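Local coordinates for CymD (Pseudomonas putida, PDB 6Z34), which forms an outer-membrane channel of the FadL family that probably takes up monoaromatic hydrocarbons by lateral diffusion during their biodegradation, at residues Ile53-Glu58 against Val421-Ile426; Gly186-Ala191 against Thr321-Asn326; Glu270-Asn275 against Glu313-Gln318; Ala349-Arg354 against Gly383-Ala388; Val394-Leu399 against Ser429-Lys434. One frame throughout, in Å; residues are numbered along the deposited sequence.

Contact 1 of 5, residues Ile53-Glu58 against Val421-Ile426; sequences ITAELE and VSHSQI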
# COMPACT_ATOMS: atom_id res chain seq x y z
N ILE A 53 -5.67 4.14 10.51
CA ILE A 53 -6.58 4.50 9.44
C ILE A 53 -8.00 4.17 9.90
O ILE A 53 -8.31 3.01 10.15
CB ILE A 53 -6.25 3.76 8.14
CG1 ILE A 53 -4.84 4.12 7.70
CG2 ILE A 53 -7.30 4.08 7.05
CD1 ILE A 53 -3.92 2.93 7.50
N THR A 54 -8.84 5.20 10.00
CA THR A 54 -10.27 5.05 10.17
C THR A 54 -10.98 5.57 8.93
O THR A 54 -10.64 6.64 8.42
CB THR A 54 -10.76 5.80 11.41
OG1 THR A 54 -10.28 7.16 11.35
CG2 THR A 54 -10.24 5.13 12.67
N ALA A 55 -11.94 4.81 8.44
CA ALA A 55 -12.65 5.16 7.22
C ALA A 55 -14.15 5.22 7.48
O ALA A 55 -14.65 4.67 8.46
CB ALA A 55 -12.34 4.18 6.09
N GLU A 56 -14.86 5.89 6.57
CA GLU A 56 -16.30 6.06 6.65
C GLU A 56 -16.84 6.13 5.23
O GLU A 56 -16.19 6.70 4.35
CB GLU A 56 -16.69 7.33 7.42
CG GLU A 56 -17.99 7.98 6.95
CD GLU A 56 -18.09 9.45 7.31
OE1 GLU A 56 -17.44 9.88 8.29
OE2 GLU A 56 -18.83 10.18 6.61
N LEU A 57 -18.01 5.55 5.01
CA LEU A 57 -18.57 5.51 3.67
C LEU A 57 -20.05 5.82 3.75
O LEU A 57 -20.81 5.10 4.40
CB LEU A 57 -18.32 4.14 3.03
CG LEU A 57 -19.21 3.66 1.91
CD1 LEU A 57 -19.19 4.65 0.77
CD2 LEU A 57 -18.67 2.32 1.45
N GLU A 58 -20.45 6.91 3.08
CA GLU A 58 -21.83 7.39 3.06
C GLU A 58 -22.58 6.81 1.87
O GLU A 58 -22.03 6.73 0.76
CB GLU A 58 -21.86 8.92 3.00
CG GLU A 58 -21.09 9.61 4.13
CD GLU A 58 -19.87 10.38 3.63
OE1 GLU A 58 -19.99 11.60 3.41
OE2 GLU A 58 -18.79 9.76 3.47
N VAL A 421 -22.13 8.09 -3.93
CA VAL A 421 -21.26 7.48 -2.93
C VAL A 421 -20.33 8.55 -2.40
O VAL A 421 -19.82 9.38 -3.16
CB VAL A 421 -20.45 6.29 -3.51
CG1 VAL A 421 -19.14 6.12 -2.76
CG2 VAL A 421 -21.25 5.00 -3.46
N SER A 422 -20.11 8.56 -1.09
CA SER A 422 -19.18 9.49 -0.48
C SER A 422 -18.25 8.71 0.43
O SER A 422 -18.70 7.87 1.22
CB SER A 422 -19.93 10.57 0.30
OG SER A 422 -19.03 11.50 0.88
N HIS A 423 -16.95 8.97 0.31
CA HIS A 423 -15.93 8.20 1.03
C HIS A 423 -15.02 9.16 1.78
O HIS A 423 -14.40 10.04 1.16
CB HIS A 423 -15.13 7.33 0.07
CG HIS A 423 -14.26 6.32 0.76
ND1 HIS A 423 -14.54 5.84 2.02
CD2 HIS A 423 -13.11 5.73 0.37
CE1 HIS A 423 -13.60 4.98 2.37
NE2 HIS A 423 -12.72 4.90 1.39
N SER A 424 -14.93 8.99 3.09
CA SER A 424 -14.13 9.84 3.97
C SER A 424 -13.12 8.99 4.74
O SER A 424 -13.45 7.92 5.25
CB SER A 424 -15.04 10.61 4.93
OG SER A 424 -14.30 11.19 5.99
N GLN A 425 -11.89 9.47 4.83
CA GLN A 425 -10.84 8.66 5.42
C GLN A 425 -9.83 9.54 6.14
O GLN A 425 -9.35 10.54 5.58
CB GLN A 425 -10.15 7.81 4.36
CG GLN A 425 -9.03 6.97 4.88
CD GLN A 425 -8.29 6.25 3.78
OE1 GLN A 425 -7.24 6.72 3.31
NE2 GLN A 425 -8.83 5.11 3.35
N ILE A 426 -9.50 9.16 7.37
CA ILE A 426 -8.56 9.89 8.21
C ILE A 426 -7.41 8.96 8.56
O ILE A 426 -7.62 7.89 9.13
CB ILE A 426 -9.24 10.42 9.49
CG1 ILE A 426 -10.28 11.48 9.13
CG2 ILE A 426 -8.20 10.98 10.44
CD1 ILE A 426 -10.90 12.16 10.33

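Contact 2 of 5, residues Gly186-Ala191 against Thr321-Asn326; sequences GSLMPA and TGDTIN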
# COMPACT_ATOMS: atom_id res chain seq x y z
N GLY A 186 -15.43 -26.27 -13.27
CA GLY A 186 -15.18 -27.11 -12.12
C GLY A 186 -16.37 -28.01 -11.85
O GLY A 186 -17.53 -27.62 -12.03
N SER A 187 -16.07 -29.23 -11.39
CA SER A 187 -17.08 -30.26 -11.13
C SER A 187 -18.07 -29.87 -10.05
O SER A 187 -19.09 -30.55 -9.90
CB SER A 187 -16.39 -31.57 -10.75
OG SER A 187 -15.33 -31.34 -9.84
N LEU A 188 -17.78 -28.82 -9.28
CA LEU A 188 -18.71 -28.34 -8.26
C LEU A 188 -19.90 -27.59 -8.85
O LEU A 188 -20.91 -27.41 -8.16
CB LEU A 188 -17.97 -27.45 -7.26
CG LEU A 188 -18.33 -27.61 -5.78
CD1 LEU A 188 -18.32 -29.08 -5.37
CD2 LEU A 188 -17.40 -26.78 -4.88
N MET A 189 -19.81 -27.17 -10.12
CA MET A 189 -20.90 -26.42 -10.75
C MET A 189 -22.20 -27.22 -10.85
O MET A 189 -23.24 -26.74 -10.36
CB MET A 189 -20.43 -25.92 -12.12
CG MET A 189 -19.96 -24.50 -12.13
SD MET A 189 -21.35 -23.37 -12.17
CE MET A 189 -22.25 -24.05 -13.55
N PRO A 190 -22.23 -28.42 -11.46
CA PRO A 190 -23.54 -29.09 -11.62
C PRO A 190 -24.16 -29.52 -10.30
O PRO A 190 -25.38 -29.43 -10.14
CB PRO A 190 -23.20 -30.30 -12.51
CG PRO A 190 -21.76 -30.56 -12.25
CD PRO A 190 -21.13 -29.22 -12.04
N ALA A 191 -23.35 -29.99 -9.35
CA ALA A 191 -23.88 -30.35 -8.04
C ALA A 191 -24.46 -29.14 -7.32
O ALA A 191 -25.41 -29.28 -6.54
CB ALA A 191 -22.78 -31.01 -7.19
N THR A 321 -13.85 -34.00 -1.33
CA THR A 321 -13.96 -34.68 -2.62
C THR A 321 -12.74 -34.45 -3.51
O THR A 321 -12.29 -35.37 -4.19
CB THR A 321 -15.22 -34.18 -3.33
OG1 THR A 321 -15.15 -32.75 -3.45
CG2 THR A 321 -16.46 -34.54 -2.55
N GLY A 322 -12.19 -33.24 -3.49
CA GLY A 322 -11.38 -32.80 -4.59
C GLY A 322 -12.18 -32.20 -5.72
O GLY A 322 -11.64 -31.98 -6.81
N ASP A 323 -13.47 -31.94 -5.49
CA ASP A 323 -14.31 -31.24 -6.46
C ASP A 323 -14.00 -29.75 -6.41
O ASP A 323 -13.97 -29.16 -5.32
CB ASP A 323 -15.79 -31.49 -6.17
CG ASP A 323 -16.28 -32.83 -6.69
OD1 ASP A 323 -15.66 -33.87 -6.39
OD2 ASP A 323 -17.30 -32.84 -7.41
N THR A 324 -13.77 -29.15 -7.57
CA THR A 324 -13.32 -27.78 -7.65
C THR A 324 -14.35 -26.89 -8.31
O THR A 324 -15.27 -27.34 -9.00
CB THR A 324 -11.99 -27.67 -8.43
OG1 THR A 324 -12.22 -27.96 -9.81
CG2 THR A 324 -10.97 -28.64 -7.86
N ILE A 325 -14.19 -25.59 -8.08
CA ILE A 325 -14.92 -24.55 -8.78
C ILE A 325 -13.90 -23.49 -9.16
O ILE A 325 -13.11 -23.06 -8.32
CB ILE A 325 -16.06 -23.96 -7.93
CG1 ILE A 325 -16.84 -22.94 -8.73
CG2 ILE A 325 -15.56 -23.38 -6.61
CD1 ILE A 325 -17.88 -23.59 -9.57
N ASN A 326 -13.88 -23.12 -10.43
CA ASN A 326 -12.87 -22.21 -10.95
C ASN A 326 -13.53 -20.93 -11.44
O ASN A 326 -14.69 -20.94 -11.88
CB ASN A 326 -12.09 -22.85 -12.08
CG ASN A 326 -11.21 -23.98 -11.61
OD1 ASN A 326 -10.49 -23.85 -10.62
ND2 ASN A 326 -11.30 -25.11 -12.29

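Contact 3 of 5, residues Glu270-Asn275 against Glu313-Gln318; sequences ELKLHN and EVNFKQ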
# COMPACT_ATOMS: atom_id res chain seq x y z
N GLU A 270 -9.59 -25.81 0.08
CA GLU A 270 -8.45 -24.96 -0.20
C GLU A 270 -8.83 -23.92 -1.25
O GLU A 270 -9.62 -24.17 -2.16
CB GLU A 270 -7.26 -25.80 -0.68
CG GLU A 270 -7.33 -26.23 -2.15
CD GLU A 270 -5.96 -26.29 -2.83
OE1 GLU A 270 -5.16 -27.18 -2.46
OE2 GLU A 270 -5.70 -25.45 -3.72
N LEU A 271 -8.26 -22.73 -1.10
CA LEU A 271 -8.44 -21.64 -2.04
C LEU A 271 -7.08 -21.17 -2.53
O LEU A 271 -6.12 -21.07 -1.75
CB LEU A 271 -9.19 -20.46 -1.42
CG LEU A 271 -9.54 -19.32 -2.38
CD1 LEU A 271 -10.66 -19.75 -3.33
CD2 LEU A 271 -9.93 -18.05 -1.62
N LYS A 272 -7.00 -20.86 -3.82
CA LYS A 272 -5.79 -20.34 -4.42
C LYS A 272 -6.16 -19.12 -5.27
O LYS A 272 -7.06 -19.20 -6.10
CB LYS A 272 -5.10 -21.42 -5.27
CG LYS A 272 -4.02 -20.90 -6.18
CD LYS A 272 -3.83 -21.80 -7.38
CE LYS A 272 -2.93 -21.16 -8.42
NZ LYS A 272 -3.72 -20.33 -9.36
N LEU A 273 -5.49 -17.99 -5.02
CA LEU A 273 -5.56 -16.86 -5.93
C LEU A 273 -4.32 -16.88 -6.81
O LEU A 273 -3.24 -17.26 -6.35
CB LEU A 273 -5.65 -15.52 -5.20
CG LEU A 273 -6.95 -15.28 -4.44
CD1 LEU A 273 -7.18 -13.80 -4.29
CD2 LEU A 273 -8.12 -15.96 -5.15
N HIS A 274 -4.46 -16.49 -8.07
CA HIS A 274 -3.39 -16.77 -9.00
C HIS A 274 -2.50 -15.56 -9.29
O HIS A 274 -1.43 -15.40 -8.68
CB HIS A 274 -3.96 -17.31 -10.31
CG HIS A 274 -2.93 -17.96 -11.19
ND1 HIS A 274 -3.25 -18.90 -12.14
CD2 HIS A 274 -1.59 -17.79 -11.27
CE1 HIS A 274 -2.16 -19.29 -12.76
NE2 HIS A 274 -1.13 -18.63 -12.26
N ASN A 275 -2.93 -14.73 -10.24
CA ASN A 275 -2.07 -13.72 -10.85
C ASN A 275 -2.27 -12.37 -10.17
O ASN A 275 -3.17 -11.60 -10.52
CB ASN A 275 -2.32 -13.61 -12.35
CG ASN A 275 -1.97 -14.89 -13.10
OD1 ASN A 275 -0.85 -15.40 -12.98
ND2 ASN A 275 -2.90 -15.39 -13.89
N GLU A 313 -7.22 -15.41 -11.66
CA GLU A 313 -7.97 -16.64 -11.43
C GLU A 313 -8.22 -16.87 -9.94
O GLU A 313 -7.42 -16.50 -9.08
CB GLU A 313 -7.22 -17.84 -12.00
CG GLU A 313 -7.19 -17.92 -13.51
CD GLU A 313 -6.25 -19.02 -14.02
OE1 GLU A 313 -5.98 -19.97 -13.27
OE2 GLU A 313 -5.78 -18.91 -15.18
N VAL A 314 -9.35 -17.52 -9.66
CA VAL A 314 -9.77 -17.88 -8.31
C VAL A 314 -10.23 -19.33 -8.35
O VAL A 314 -11.22 -19.64 -9.03
CB VAL A 314 -10.90 -16.97 -7.79
CG1 VAL A 314 -11.30 -17.39 -6.38
CG2 VAL A 314 -10.47 -15.49 -7.85
N ASN A 315 -9.51 -20.21 -7.66
CA ASN A 315 -9.81 -21.64 -7.66
C ASN A 315 -10.05 -22.12 -6.24
O ASN A 315 -9.27 -21.83 -5.33
CB ASN A 315 -8.68 -22.45 -8.31
CG ASN A 315 -8.26 -21.90 -9.65
OD1 ASN A 315 -9.00 -21.14 -10.28
ND2 ASN A 315 -7.08 -22.30 -10.12
N PHE A 316 -11.15 -22.85 -6.06
CA PHE A 316 -11.50 -23.46 -4.79
C PHE A 316 -11.62 -24.96 -5.02
O PHE A 316 -12.22 -25.40 -6.01
CB PHE A 316 -12.82 -22.88 -4.25
CG PHE A 316 -13.50 -23.73 -3.20
CD1 PHE A 316 -13.27 -23.50 -1.84
CD2 PHE A 316 -14.39 -24.74 -3.57
CE1 PHE A 316 -13.90 -24.27 -0.87
CE2 PHE A 316 -15.03 -25.52 -2.61
CZ PHE A 316 -14.79 -25.29 -1.26
N LYS A 317 -11.03 -25.75 -4.12
CA LYS A 317 -11.06 -27.20 -4.24
C LYS A 317 -11.57 -27.77 -2.93
O LYS A 317 -10.98 -27.52 -1.87
CB LYS A 317 -9.68 -27.77 -4.61
CG LYS A 317 -9.35 -29.10 -3.92
CD LYS A 317 -8.14 -29.79 -4.55
CE LYS A 317 -7.64 -30.90 -3.65
NZ LYS A 317 -7.09 -30.26 -2.42
N GLN A 318 -12.68 -28.50 -2.99
CA GLN A 318 -13.37 -28.97 -1.80
C GLN A 318 -12.58 -30.10 -1.15
O GLN A 318 -12.25 -31.10 -1.81
CB GLN A 318 -14.78 -29.41 -2.17
CG GLN A 318 -15.62 -29.96 -1.04
CD GLN A 318 -16.90 -30.61 -1.56
OE1 GLN A 318 -16.87 -31.36 -2.53
NE2 GLN A 318 -18.03 -30.32 -0.92

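Contact 4 of 5, residues Ala349-Arg354 against Gly383-Ala388; sequences ANWVFR and GGFSYA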
# COMPACT_ATOMS: atom_id res chain seq x y z
N ALA A 349 14.26 25.55 17.83
CA ALA A 349 15.12 24.38 17.79
C ALA A 349 14.38 23.05 17.95
O ALA A 349 14.98 22.00 17.69
CB ALA A 349 16.19 24.49 18.88
N ASN A 350 13.11 23.04 18.37
CA ASN A 350 12.43 21.78 18.66
C ASN A 350 11.22 21.48 17.78
O ASN A 350 10.84 20.32 17.69
CB ASN A 350 11.97 21.74 20.12
CG ASN A 350 13.07 22.09 21.09
OD1 ASN A 350 13.05 23.14 21.72
ND2 ASN A 350 14.04 21.19 21.22
N TRP A 351 10.60 22.48 17.17
CA TRP A 351 9.33 22.31 16.48
C TRP A 351 9.49 22.43 14.97
O TRP A 351 10.17 23.34 14.49
CB TRP A 351 8.31 23.34 16.95
CG TRP A 351 7.88 23.14 18.35
CD1 TRP A 351 8.35 23.78 19.44
CD2 TRP A 351 6.89 22.22 18.81
NE1 TRP A 351 7.71 23.33 20.57
CE2 TRP A 351 6.81 22.37 20.21
CE3 TRP A 351 6.05 21.29 18.18
CZ2 TRP A 351 5.93 21.63 20.99
CZ3 TRP A 351 5.19 20.56 18.96
CH2 TRP A 351 5.14 20.72 20.34
N VAL A 352 8.86 21.52 14.24
CA VAL A 352 8.75 21.59 12.79
C VAL A 352 7.28 21.43 12.44
O VAL A 352 6.60 20.57 13.00
CB VAL A 352 9.59 20.47 12.13
CG1 VAL A 352 9.41 20.49 10.65
CG2 VAL A 352 11.06 20.63 12.50
N PHE A 353 6.78 22.27 11.52
CA PHE A 353 5.38 22.23 11.13
C PHE A 353 5.24 21.97 9.64
O PHE A 353 5.99 22.52 8.83
CB PHE A 353 4.68 23.53 11.51
CG PHE A 353 4.61 23.74 12.98
CD1 PHE A 353 3.76 22.98 13.76
CD2 PHE A 353 5.42 24.67 13.60
CE1 PHE A 353 3.71 23.17 15.13
CE2 PHE A 353 5.37 24.86 14.97
CZ PHE A 353 4.52 24.11 15.74
N ARG A 354 4.28 21.11 9.27
CA ARG A 354 4.10 20.66 7.90
C ARG A 354 2.64 20.78 7.45
O ARG A 354 1.72 20.73 8.27
CB ARG A 354 4.56 19.21 7.71
CG ARG A 354 5.73 18.79 8.55
CD ARG A 354 6.48 17.66 7.90
NE ARG A 354 7.81 17.55 8.47
CZ ARG A 354 8.07 17.06 9.67
NH1 ARG A 354 7.09 16.62 10.45
NH2 ARG A 354 9.33 17.01 10.11
N GLY A 383 -1.66 17.70 7.47
CA GLY A 383 -0.83 18.54 8.32
C GLY A 383 -0.04 17.66 9.27
O GLY A 383 -0.32 16.46 9.42
N GLY A 384 0.94 18.26 9.91
CA GLY A 384 1.76 17.51 10.85
C GLY A 384 2.79 18.40 11.53
O GLY A 384 2.93 19.60 11.22
N PHE A 385 3.51 17.79 12.45
CA PHE A 385 4.49 18.48 13.27
C PHE A 385 5.54 17.47 13.72
O PHE A 385 5.32 16.26 13.73
CB PHE A 385 3.86 19.17 14.48
CG PHE A 385 3.55 18.24 15.62
CD1 PHE A 385 4.53 17.88 16.54
CD2 PHE A 385 2.27 17.74 15.79
CE1 PHE A 385 4.25 17.02 17.58
CE2 PHE A 385 1.97 16.89 16.84
CZ PHE A 385 2.96 16.52 17.73
N SER A 386 6.70 18.01 14.11
CA SER A 386 7.75 17.25 14.74
C SER A 386 8.21 17.97 16.00
O SER A 386 8.20 19.20 16.07
CB SER A 386 8.93 17.03 13.79
OG SER A 386 8.66 15.98 12.89
N TYR A 387 8.58 17.18 17.00
CA TYR A 387 9.19 17.70 18.21
C TYR A 387 10.47 16.91 18.46
O TYR A 387 10.48 15.68 18.33
CB TYR A 387 8.27 17.59 19.41
CG TYR A 387 8.80 18.36 20.60
CD1 TYR A 387 8.60 19.72 20.71
CD2 TYR A 387 9.54 17.72 21.59
CE1 TYR A 387 9.10 20.44 21.80
CE2 TYR A 387 10.04 18.42 22.68
CZ TYR A 387 9.82 19.78 22.78
OH TYR A 387 10.32 20.49 23.85
N ALA A 388 11.54 17.62 18.78
CA ALA A 388 12.81 17.01 19.13
C ALA A 388 12.98 17.15 20.64
O ALA A 388 13.12 18.26 21.15
CB ALA A 388 13.96 17.65 18.37

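Contact 5 of 5, residues Val394-Leu399 against Ser429-Lys434; sequences VVDFSL and SISYTK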
# COMPACT_ATOMS: atom_id res chain seq x y z
N VAL A 394 13.35 12.18 18.33
CA VAL A 394 12.41 13.04 17.60
C VAL A 394 11.08 12.32 17.44
O VAL A 394 11.04 11.13 17.11
CB VAL A 394 12.96 13.48 16.23
CG1 VAL A 394 11.90 14.25 15.44
CG2 VAL A 394 14.22 14.34 16.39
N VAL A 395 9.99 13.05 17.68
CA VAL A 395 8.64 12.55 17.45
C VAL A 395 8.06 13.28 16.26
O VAL A 395 8.21 14.50 16.13
CB VAL A 395 7.75 12.73 18.69
CG1 VAL A 395 6.34 12.32 18.37
CG2 VAL A 395 8.28 11.89 19.81
N ASP A 396 7.42 12.52 15.36
CA ASP A 396 6.77 13.06 14.18
C ASP A 396 5.31 12.62 14.21
O ASP A 396 5.01 11.51 14.64
CB ASP A 396 7.42 12.58 12.90
CG ASP A 396 8.92 12.78 12.90
OD1 ASP A 396 9.37 13.92 12.66
OD2 ASP A 396 9.66 11.80 13.11
N PHE A 397 4.42 13.50 13.73
CA PHE A 397 3.00 13.23 13.79
C PHE A 397 2.30 13.83 12.58
O PHE A 397 2.64 14.93 12.14
CB PHE A 397 2.36 13.80 15.06
CG PHE A 397 0.86 13.71 15.06
CD1 PHE A 397 0.23 12.55 15.48
CD2 PHE A 397 0.08 14.78 14.65
CE1 PHE A 397 -1.15 12.46 15.49
CE2 PHE A 397 -1.30 14.69 14.65
CZ PHE A 397 -1.92 13.53 15.07
N SER A 398 1.28 13.13 12.11
CA SER A 398 0.66 13.43 10.82
C SER A 398 -0.84 13.13 10.88
O SER A 398 -1.25 12.12 11.46
CB SER A 398 1.31 12.59 9.72
OG SER A 398 1.16 13.19 8.47
N LEU A 399 -1.63 14.00 10.27
CA LEU A 399 -3.06 13.80 10.09
C LEU A 399 -3.43 14.12 8.65
O LEU A 399 -3.08 15.19 8.14
CB LEU A 399 -3.85 14.67 11.06
CG LEU A 399 -5.31 14.27 11.21
CD1 LEU A 399 -5.42 13.01 12.06
CD2 LEU A 399 -6.09 15.41 11.82
N SER A 429 -0.75 9.42 11.64
CA SER A 429 0.58 8.84 11.50
C SER A 429 1.49 9.41 12.58
O SER A 429 1.58 10.63 12.76
CB SER A 429 1.15 9.11 10.11
OG SER A 429 2.22 8.24 9.81
N ILE A 430 2.19 8.52 13.27
CA ILE A 430 3.01 8.91 14.40
C ILE A 430 4.26 8.04 14.38
O ILE A 430 4.19 6.84 14.08
CB ILE A 430 2.20 8.78 15.71
CG1 ILE A 430 3.05 9.16 16.93
CG2 ILE A 430 1.62 7.39 15.83
CD1 ILE A 430 3.14 10.67 17.15
N SER A 431 5.42 8.65 14.62
CA SER A 431 6.66 7.90 14.62
C SER A 431 7.64 8.48 15.64
O SER A 431 7.56 9.65 16.01
CB SER A 431 7.32 7.87 13.24
OG SER A 431 8.02 9.07 13.00
N TYR A 432 8.55 7.63 16.08
CA TYR A 432 9.62 8.01 16.97
C TYR A 432 10.93 7.55 16.35
O TYR A 432 11.03 6.41 15.87
CB TYR A 432 9.45 7.41 18.38
CG TYR A 432 10.71 7.50 19.19
CD1 TYR A 432 11.55 6.40 19.31
CD2 TYR A 432 11.10 8.69 19.79
CE1 TYR A 432 12.71 6.47 20.02
CE2 TYR A 432 12.28 8.77 20.52
CZ TYR A 432 13.08 7.65 20.62
OH TYR A 432 14.25 7.69 21.33
N THR A 433 11.93 8.43 16.34
CA THR A 433 13.24 8.12 15.80
C THR A 433 14.29 8.39 16.86
O THR A 433 14.36 9.48 17.44
CB THR A 433 13.54 8.93 14.53
OG1 THR A 433 12.49 8.71 13.57
CG2 THR A 433 14.92 8.54 13.95
N LYS A 434 15.09 7.38 17.12
CA LYS A 434 16.20 7.49 18.03
C LYS A 434 17.45 7.39 17.18
O LYS A 434 17.64 6.40 16.46
CB LYS A 434 16.17 6.39 19.09
CG LYS A 434 17.56 5.95 19.54
CD LYS A 434 18.24 7.00 20.37
CE LYS A 434 17.67 7.16 21.75
NZ LYS A 434 18.46 8.21 22.48

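Contact 1 of 5, residues Ile53-Glu58 against Val421-Ile426
E58 folds its carboxylate back over S422, so that CD sits beside the serine CB and OG. The bend lies at chi2 (114°), which turns CD out of an extended course, and S422 OG then donates to E58 OE1 at 2.7 Å. The hydroxyl reaches OE1 from above the carboxylate plane, 53° out of it. On the other face of the strand pair, L57 CD1 packs on V421 CG1 at 3.8 Å. Next to it, H423 has CG anti to its backbone N (chi1 -169°), and its ND1 donates to E56 O at 3.0 Å with the acceptor near the imidazole plane. That carbonyl is gripped twice, because S424 N binds E56 O at 2.9 Å and approaches from the opposite face of the carbonyl plane. H423 CE1 also lies 4.0 Å from A55 CB. Further along this face, I53 CG2 rests on Q425 CG at 4.0 Å, the two side chains crossing at a slant. T54 and I426 lie side by side on the E58 face, with T54 OG1 3.9 Å from I426 CB. Paired backbone bonds join T54 with I426, E56 with S424 and E58 with S422. They alternate with the non-hydrogen-bonded pairs A55-Q425 and L57-H423, as a regular antiparallel register requires. R75 touches A55 and H423, while N5 touches Q425. The pairing of strand 43-58, early in the chain, with the last strand, 422-437, is the closing seam typical of an outer-membrane beta-barrel.

Contact 2 of 5, residues Gly186-Ala191 against Thr321-Asn326
L188, in the first turn of a short helix, packs on strand 324-328, which pairs with strands 313-318 and 184-185 in this FadL-family beta-barrel protein. Its CB lies 3.2 Å from T324 O and also meets I325 CB at 4.0 Å. Chi1 at -140° places CG away from the staggered positions, and chi2 near 49° brings CD1 to D323 CB at 3.6 Å, whereas CD2 comes only loosely near D323 O. The backbone of the same residue is tied to the strand as well: L188 N donates to T324 O at 2.9 Å. T324 O also receives a CA-H...O contact from G186, and the close backbone approach there occurs where G186 adopts a positive phi of 111°. S187 OG makes a weak, long hydrogen bond with D323 OD2. D323 is itself held by an ST turn: its backbone N donates to T321 OG1, which is in turn hydrogen-bonded to Q318 OE1. F316 of strand 313-318 touches both L188 and I325, linking the helical segment to the neighbouring strand. Within the turn, M189 N donates to G186 O at 3.0 Å. V184, I175 and V179 touch the M189 side chain. The methionine crosses I325 at a slant, and M189 CG presses on I325 CD1 at 3.4 Å, tighter than an ordinary van der Waals contact.

Contact 3 of 5, residues Glu270-Asn275 against Glu313-Gln318
H274 and E313 lie side by side at the end of an antiparallel strand pair, 265-273 with 313-318, and are joined twice. H274 ND1 donates to E313 OE1 at 3.1 Å with a nearly straight N-H...O angle of 165°. The oxygen lies in the imidazole plane, the ring and carboxylate planes stand 89° apart, and ND1 meets OE1 from above the carboxylate plane. H274 N also donates to E313 O, fixing the backbone beneath the side-chain bond. In the next shell the imidazole is sandwiched: K272 CE lies over one face toward the rim, and N275 ND2 lies 3.7 Å above the centre of the opposite face. N275 ND2 is positioned by its hydrogen bond to D311 O. D311 OD1 also comes close to E313 OE2, and such neighbouring like charges could raise the affinity of one carboxylate for a proton. On the other face of the strands, L273 CD2 packs on V314 CG2 at 3.6 Å. L271 CD1 lies 3.9 Å from V314 CG1 and just as far from F316 CB. L203, A205 and V215 of strand 198-229 cover L271, while strand 234-259 flanks 265-273 on its far edge. Paired backbone bonds set the register at K272-N315 and E270-K317. At the latter pair E270 CG touches K317 CB at 3.7 Å, and a long salt bridge spans 3.6 Å from E270 OE1 to K317 NZ.

Contact 4 of 5, residues Ala349-Arg354 against Gly383-Ala388
Y387 turns the edge of its ring toward the face of W351, with Y387 CD1 3.2 Å above the indole plane and over its centre. The six-membered ring of W351 and the Y387 ring have centroids 4.6 Å apart and planes inclined at 66°, an edge-to-face pair. W351 gets there with CG anti to its carbonyl carbon (chi1 -68°). F385 joins from the next position on the same face: W351 CZ3 lies 3.7 Å from F385 CD1, with the planes at an oblique 49°. F353 CD1 meets F385 CB at 3.9 Å, and N350 CB lies 3.6 Å from Y387 CE1. On the opposite face R354 directs NH1 and NH2 at S386 OG, although the position of that hydroxyl is less certain, while V352 CG1 lies over one face of the guanidinium, toward its rim. R354 NE is hydrogen-bonded to Q344 OE1, so the strand on the far side also anchors the arginine. Paired backbone bonds at V352-S386 and R354-G384 hold the strands, and A388 N donates to N350 O at 3.0 Å. An aromatic cluster of W351, F385 and Y387 beside a short strand-connecting turn is consistent with the aromatic girdle of outer-membrane beta-barrels.

Contact 5 of 5, residues Val394-Leu399 against Ser429-Lys434
I430 puts its CD1 between V395 and F397 on the opposing strand. CG1 is anti to the backbone N (chi1 179°), and chi2 at 80° then swings CD1 across. The methyl lies 3.8 Å from V395 CG1 and equally far from F397 CB, and it comes within 3.2 Å of D396 O. F397 also has CG anti to its N, and I430 CD1 lies at the edge of its ring, near the plane. Further along the same face, V395 CG2 approaches the edge of the Y432 ring, 4.3 Å from CD2, and the Y432 hydroxyl is held by D393 OD1. The other face is mostly polar around S398, S429, D396 and S431. S398 and S429 both send OG anti to the backbone N, and their CB atoms meet at 3.5 Å. Their hydroxyls look to different partners: S398 OG bonds to P11 O and S429 OG to D51 OD1. S431 instead places OG between its N and its carbonyl carbon, 3.2 Å from D396 OD2, but the angle there is too poor for a hydrogen bond. Paired backbone bonds join V394-T433 and D396-S431, with one good and one weak bond at S398-S429; the segment axes approach to 4.5 Å at 173°. Helix 10-15 packs on the serine face through P11 and Q14, whereas the isoleucine face is largely apolar. That division fits the last two strands of a FadL-type barrel wall, with the N-terminal hatch against the inner side.

Overall arrangement
From the N terminus, 53-58 opens contact 1, whose partner 421-426 lies far along the chain, so contact 1 encloses contacts 2, 3 and 4 and ties the first barrel strand to the last. Segment 186-191 opens contact 2 and 270-275 opens contact 3. Contact 3 closes first, at 313-318, nested inside the loop that contact 2 closes at 321-326; neighbouring strands 313-318 and 324-328 join the two. Contact 4 follows in series, its second strand bonded to the first of contact 5. Contact 5 crosses contact 1: 394-399 lies before 421-426, and 429-434 closes it after, on the same strand 422-437. Contacts 2 and 3 lie on the opposite side of the chain's centre from 4 and 5.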